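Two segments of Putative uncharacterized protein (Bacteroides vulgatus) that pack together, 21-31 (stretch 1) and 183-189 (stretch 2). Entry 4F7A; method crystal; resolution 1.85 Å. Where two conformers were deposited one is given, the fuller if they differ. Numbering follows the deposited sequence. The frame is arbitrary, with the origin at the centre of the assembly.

Stretch 1 21-31: YTTNFETIQKG
Stretch 2 (183-189) KSINMCN

Stretch 1 is helical from Tyr 21 to about Lys 30, with phi/psi near -65/-40 over most of its length and i to i+4 backbone bonds such as Ile 28 N to Asn 24 O and Gln 29 N to Phe 25 O, both 3.0 Å. Stretch 2 closes a 3-10 segment at Ile 185 and continues as loop. The two run in the same general direction: Thr 22 CA lies 6.1 Å from Ile 185 CA, and Gln 29 CA lies 6.5 Å from Met 187 CA, so a seven-residue step along the helix is matched by a two-residue step in stretch 2. The contact buries 421 Å² in all.

Lys 183 (phi/psi -51/-46) stays out of reach of the helix. At Ser 184 (-68/-16, chi1 p) the CA-to-CB bond points sideways, and the carbonyl makes the closest approach, with Ser 184 O 3.5 Å from Thr 22 CG2. The hydroxyls, Thr 22 OG1 (chi1 m) and Ser 184 OG, are 3.7 Å apart and are joined through a water, which lies 3.0 Å from Thr 22 OG1 and, in a weak bond, 3.2 Å from Ser 184 OG.

Ile 185 (-113/7; chi1 p, chi2 t) points toward the helix and sets its CG2 over one face of the Phe 25 ring. This methyl is 3.9 Å from the ring centroid, 29° off the normal, and Ile 185 CG2 comes within 3.5 Å of Phe 25 CD2. Phe 25 also points toward stretch 2, with chi1 -78° and chi2 -81°.

The carbonyl of Ile 185 accepts the first direct hydrogen bond between the stretches. Gln 29 (chi1 m, chi2 t, chi3 106°), whose CA-to-CB bond points toward stretch 2, places its amide between Ile 185 O and Met 187 N, and Gln 29 NE2 donates to Ile 185 O at 3.0 Å and 159°. The same nitrogen donates to the carbonyl of its own helix one turn back, Gln 29 NE2 to Phe 25 O at 3.0 Å and 169°, which ties the amide to both backbones.

Asn 186 (-78/93, chi1 t) turns its CA-to-CB bond away from the helix. Its side chain instead braces the loop: Cys 188 N donates to Asn 186 OD1 at 3.2 Å and 142°.

Met 187, a selenomethionine (-113/14; chi1 m, chi2 t, chi3 p), returns toward the helix. Met 187 N donates to Gln 29 OE1 at 3.1 Å and 137°, so the glutamine amide accepts from Met 187 and donates to Ile 185. The side chain reaches the helix backbone and the neighbouring aliphatic carbons: Met 187 SE is 3.9 Å from Glu 26 CA, and Met 187 CE is 3.6 Å from Lys 30 CG. Those two helix residues are linked by a salt bridge, Lys 30 NZ to Glu 26 OE2 at 2.6 Å.

Cys 188 (-128/17, chi1 p) also points toward the helix, its SG 3.4 Å from Gln 29 OE1. Cys 188 N is 3.2 Å from Gln 29 OE1, but the angle is too poor for a hydrogen bond. Asn 189, at phi/psi 68/40, turns away and leaves the contact.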

ATOM      1  N   TYR A  21     -16.534  -0.554  23.449  1.00 33.19           N
ATOM      2  CA  TYR A  21     -15.334  -0.076  22.711  1.00 32.81           C
ATOM      3  C   TYR A  21     -14.562  -1.081  21.895  1.00 32.66           C
ATOM      4  O   TYR A  21     -14.110  -0.773  20.787  1.00 31.79           O
ATOM      5  CB  TYR A  21     -14.323   0.520  23.677  1.00 34.61           C
ATOM      6  CG  TYR A  21     -14.868   1.642  24.494  1.00 34.31           C
ATOM      7  CD1 TYR A  21     -15.089   2.897  23.926  1.00 35.46           C
ATOM      8  CD2 TYR A  21     -15.172   1.465  25.830  1.00 42.17           C
ATOM      9  CE1 TYR A  21     -15.602   3.923  24.661  1.00 27.82           C
ATOM     10  CE2 TYR A  21     -15.695   2.487  26.580  1.00 39.10           C
ATOM     11  CZ  TYR A  21     -15.896   3.715  25.995  1.00 37.27           C
ATOM     12  OH  TYR A  21     -16.406   4.724  26.745  1.00 38.52           O
ATOM     13  N   THR A  22     -14.375  -2.286  22.430  1.00 30.66           N
ATOM     14  CA  THR A  22     -13.379  -3.188  21.861  0.50 29.42           C
ATOM     15  C   THR A  22     -13.810  -3.785  20.520  1.00 27.58           C
ATOM     16  O   THR A  22     -12.982  -3.933  19.615  1.00 27.89           O
ATOM     17  CB  THR A  22     -12.957  -4.280  22.896  0.50 31.22           C
ATOM     18  OG1 THR A  22     -12.278  -3.650  23.992  0.50 32.80           O
ATOM     19  CG2 THR A  22     -12.040  -5.289  22.272  0.50 26.67           C
ATOM     20  N   THR A  23     -15.091  -4.111  20.378  0.50 26.33           N
ATOM     21  CA  THR A  23     -15.602  -4.700  19.136  0.50 25.89           C
ATOM     22  C   THR A  23     -15.382  -3.797  17.920  0.50 25.14           C
ATOM     23  O   THR A  23     -15.060  -4.283  16.826  0.50 23.59           O
ATOM     24  CB  THR A  23     -17.117  -5.039  19.231  0.50 28.51           C
ATOM     25  OG1 THR A  23     -17.326  -6.039  20.245  0.50 30.71           O
ATOM     26  CG2 THR A  23     -17.643  -5.546  17.882  0.50 29.07           C
ATOM     27  N   ASN A  24     -15.551  -2.485  18.098  1.00 21.36           N
ATOM     28  CA  ASN A  24     -15.289  -1.545  17.007  1.00 18.85           C
ATOM     29  C   ASN A  24     -13.851  -1.672  16.488  1.00 15.47           C
ATOM     30  O   ASN A  24     -13.610  -1.628  15.286  1.00 15.22           O
ATOM     31  CB  ASN A  24     -15.527  -0.070  17.438  1.00 17.01           C
ATOM     32  CG  ASN A  24     -16.995   0.251  17.708  1.00 20.37           C
ATOM     33  OD1 ASN A  24     -17.897  -0.353  17.135  1.00 19.92           O
ATOM     34  ND2 ASN A  24     -17.232   1.205  18.596  1.00 20.37           N
ATOM     35  N   PHE A  25     -12.905  -1.826  17.399  1.00 14.22           N
ATOM     36  CA  PHE A  25     -11.512  -1.966  17.035  1.00 14.47           C
ATOM     37  C   PHE A  25     -11.240  -3.222  16.222  1.00 16.69           C
ATOM     38  O   PHE A  25     -10.375  -3.214  15.356  1.00 16.31           O
ATOM     39  CB  PHE A  25     -10.630  -1.942  18.271  1.00 15.46           C
ATOM     40  CG  PHE A  25     -10.416  -0.555  18.800  1.00 14.31           C
ATOM     41  CD1 PHE A  25      -9.460   0.267  18.226  1.00 18.59           C
ATOM     42  CD2 PHE A  25     -11.197  -0.070  19.811  1.00 18.30           C
ATOM     43  CE1 PHE A  25      -9.278   1.568  18.691  1.00 19.60           C
ATOM     44  CE2 PHE A  25     -11.043   1.224  20.273  1.00 18.16           C
ATOM     45  CZ  PHE A  25     -10.058   2.035  19.717  1.00 14.93           C
ATOM     46  N   GLU A  26     -11.991  -4.273  16.503  1.00 15.96           N
ATOM     47  CA  GLU A  26     -11.858  -5.523  15.789  1.00 17.05           C
ATOM     48  C   GLU A  26     -12.310  -5.363  14.332  1.00 18.16           C
ATOM     49  O   GLU A  26     -11.637  -5.811  13.403  1.00 14.59           O
ATOM     50  CB  GLU A  26     -12.678  -6.603  16.479  1.00 17.21           C
ATOM     51  CG  GLU A  26     -12.650  -7.905  15.727  1.00 23.97           C
ATOM     52  CD  GLU A  26     -13.484  -9.023  16.377  1.00 26.18           C
ATOM     53  OE1 GLU A  26     -14.026  -8.828  17.484  1.00 28.28           O
ATOM     54  OE2 GLU A  26     -13.586 -10.094  15.745  1.00 29.84           O
ATOM     55  N   THR A  27     -13.472  -4.749  14.130  1.00 15.88           N
ATOM     56  CA  THR A  27     -13.976  -4.500  12.777  1.00 15.42           C
ATOM     57  C   THR A  27     -13.036  -3.592  11.966  1.00 16.21           C
ATOM     58  O   THR A  27     -12.750  -3.851  10.792  1.00 13.95           O
ATOM     59  CB  THR A  27     -15.369  -3.899  12.843  1.00 17.10           C
ATOM     60  OG1 THR A  27     -16.226  -4.834  13.487  1.00 19.13           O
ATOM     61  CG2 THR A  27     -15.927  -3.552  11.442  1.00 16.43           C
ATOM     62  N   ILE A  28     -12.546  -2.530  12.598  1.00 16.66           N
ATOM     63  CA  ILE A  28     -11.672  -1.586  11.892  1.00 15.15           C
ATOM     64  C   ILE A  28     -10.377  -2.279  11.459  1.00 14.46           C
ATOM     65  O   ILE A  28      -9.961  -2.155  10.312  1.00 14.84           O
ATOM     66  CB  ILE A  28     -11.330  -0.353  12.758  1.00 14.89           C
ATOM     67  CG1 ILE A  28     -12.592   0.470  13.051  1.00 20.52           C
ATOM     68  CG2 ILE A  28     -10.293   0.545  12.035  1.00 14.64           C
ATOM     69  CD1 ILE A  28     -12.461   1.411  14.280  1.00 19.26           C
ATOM     70  N   GLN A  29      -9.729  -2.978  12.392  1.00 12.91           N
ATOM     71  CA  GLN A  29      -8.456  -3.628  12.086  1.00 14.72           C
ATOM     72  C   GLN A  29      -8.591  -4.762  11.041  1.00 16.24           C
ATOM     73  O   GLN A  29      -7.713  -4.953  10.193  1.00 16.89           O
ATOM     74  CB  GLN A  29      -7.760  -4.074  13.373  1.00 14.15           C
ATOM     75  CG  GLN A  29      -7.119  -2.856  14.060  1.00 14.93           C
ATOM     76  CD  GLN A  29      -6.648  -3.122  15.458  1.00 19.65           C
ATOM     77  OE1 GLN A  29      -5.429  -3.241  15.715  1.00 17.64           O
ATOM     78  NE2 GLN A  29      -7.601  -3.260  16.385  1.00 16.84           N
ATOM     79  N   LYS A  30      -9.713  -5.469  11.057  1.00 14.55           N
ATOM     80  CA  LYS A  30      -9.984  -6.482  10.030  1.00 14.91           C
ATOM     81  C   LYS A  30     -10.323  -5.867   8.677  1.00 15.99           C
ATOM     82  O   LYS A  30     -10.278  -6.547   7.663  1.00 16.65           O
ATOM     83  CB  LYS A  30     -11.139  -7.383  10.454  1.00 14.53           C
ATOM     84  CG  LYS A  30     -10.785  -8.268  11.630  1.00 16.10           C
ATOM     85  CD  LYS A  30     -11.916  -9.250  11.944  1.00 19.33           C
ATOM     86  CE  LYS A  30     -11.495 -10.233  13.039  1.00 24.87           C
ATOM     87  NZ  LYS A  30     -12.597 -11.115  13.522  1.00 21.03           N
ATOM     88  N   GLY A  31     -10.664  -4.587   8.675  1.00 14.93           N
ATOM     89  CA  GLY A  31     -11.212  -3.934   7.497  1.00 15.54           C
ATOM     90  C   GLY A  31     -10.223  -3.092   6.703  1.00 15.67           C
ATOM     91  O   GLY A  31     -10.600  -2.514   5.693  1.00 18.25           O
ATOM     92  N   LYS A 183      -3.796  -3.150  25.440  1.00 18.70           N
ATOM     93  CA  LYS A 183      -3.691  -4.595  25.250  1.00 17.61           C
ATOM     94  C   LYS A 183      -4.932  -5.181  24.582  1.00 17.37           C
ATOM     95  O   LYS A 183      -4.800  -5.963  23.646  1.00 17.35           O
ATOM     96  CB  LYS A 183      -3.414  -5.284  26.602  1.00 19.45           C
ATOM     97  CG  LYS A 183      -3.033  -6.740  26.523  1.00 25.42           C
ATOM     98  CD  LYS A 183      -2.777  -7.295  27.929  1.00 31.95           C
ATOM     99  CE  LYS A 183      -1.364  -7.021  28.383  1.00 40.99           C
ATOM    100  NZ  LYS A 183      -1.136  -7.513  29.779  1.00 39.43           N
ATOM    101  N   SER A 184      -6.128  -4.792  25.037  1.00 16.36           N
ATOM    102  CA  SER A 184      -7.377  -5.395  24.553  1.00 15.97           C
ATOM    103  C   SER A 184      -7.731  -5.083  23.095  1.00 17.64           C
ATOM    104  O   SER A 184      -8.589  -5.745  22.511  1.00 18.39           O
ATOM    105  CB  SER A 184      -8.559  -4.998  25.442  1.00 18.94           C
ATOM    106  OG  SER A 184      -8.841  -3.601  25.402  1.00 18.52           O
ATOM    107  N   ILE A 185      -7.082  -4.070  22.522  1.00 18.07           N
ATOM    108  CA  ILE A 185      -7.371  -3.638  21.154  1.00 16.84           C
ATOM    109  C   ILE A 185      -6.207  -3.890  20.203  1.00 16.99           C
ATOM    110  O   ILE A 185      -6.277  -3.514  19.031  1.00 18.10           O
ATOM    111  CB  ILE A 185      -7.776  -2.122  21.085  1.00 15.48           C
ATOM    112  CG1 ILE A 185      -6.662  -1.221  21.605  1.00 13.23           C
ATOM    113  CG2 ILE A 185      -9.022  -1.880  21.878  1.00 15.34           C
ATOM    114  CD1 ILE A 185      -6.895   0.297  21.310  1.00 17.25           C
ATOM    115  N   ASN A 186      -5.164  -4.568  20.669  1.00 18.27           N
ATOM    116  CA  ASN A 186      -3.991  -4.792  19.826  1.00 18.02           C
ATOM    117  C   ASN A 186      -4.196  -5.906  18.792  1.00 17.03           C
ATOM    118  O   ASN A 186      -3.948  -7.073  19.074  1.00 17.55           O
ATOM    119  CB  ASN A 186      -2.775  -5.140  20.680  1.00 17.47           C
ATOM    120  CG  ASN A 186      -1.500  -5.241  19.855  1.00 15.69           C
ATOM    121  OD1 ASN A 186      -1.484  -4.821  18.690  1.00 19.41           O
ATOM    122  ND2 ASN A 186      -0.437  -5.794  20.446  1.00 16.13           N
HETATM  123  N   MSE A 187      -4.625  -5.549  17.594  1.00 15.76           N
HETATM  124  CA  MSE A 187      -4.514  -6.464  16.450  1.00 15.88           C
HETATM  125  C   MSE A 187      -3.538  -5.976  15.392  1.00 15.30           C
HETATM  126  O   MSE A 187      -3.550  -6.508  14.295  1.00 14.70           O
HETATM  127  CB  MSE A 187      -5.881  -6.654  15.771  1.00 15.37           C
HETATM  128  CG  MSE A 187      -6.855  -7.425  16.589  1.00 20.21           C
HETATM  129 SE   MSE A 187      -8.537  -7.539  15.611  0.75 20.85          SE
HETATM  130  CE  MSE A 187      -7.954  -8.250  13.905  1.00 15.89           C
ATOM    131  N   CYS A 188      -2.698  -4.993  15.700  1.00 15.91           N
ATOM    132  CA  CYS A 188      -1.797  -4.426  14.680  1.00 15.25           C
ATOM    133  C   CYS A 188      -0.335  -4.386  15.122  1.00 16.41           C
ATOM    134  O   CYS A 188       0.471  -3.701  14.495  1.00 17.08           O
ATOM    135  CB  CYS A 188      -2.263  -3.038  14.244  1.00 15.66           C
ATOM    136  SG  CYS A 188      -2.301  -1.860  15.599  1.00 17.63           S
ATOM    137  N   ASN A 189       0.006  -5.156  16.155  1.00 15.39           N
ATOM    138  CA  ASN A 189       1.380  -5.232  16.702  1.00 15.68           C
ATOM    139  C   ASN A 189       1.790  -3.908  17.371  1.00 18.16           C
ATOM    140  O   ASN A 189       2.937  -3.458  17.240  1.00 16.87           O
ATOM    141  CB  ASN A 189       2.392  -5.701  15.652  1.00 15.69           C
ATOM    142  CG  ASN A 189       3.751  -6.109  16.254  1.00 16.93           C
ATOM    143  OD1 ASN A 189       3.825  -6.582  17.392  1.00 16.21           O
ATOM    144  ND2 ASN A 189       4.820  -5.942  15.481  1.00 13.78           N
TER
HETATM  145  O   HOH W   1     -11.644  -4.194  26.886  1.00 43.14           O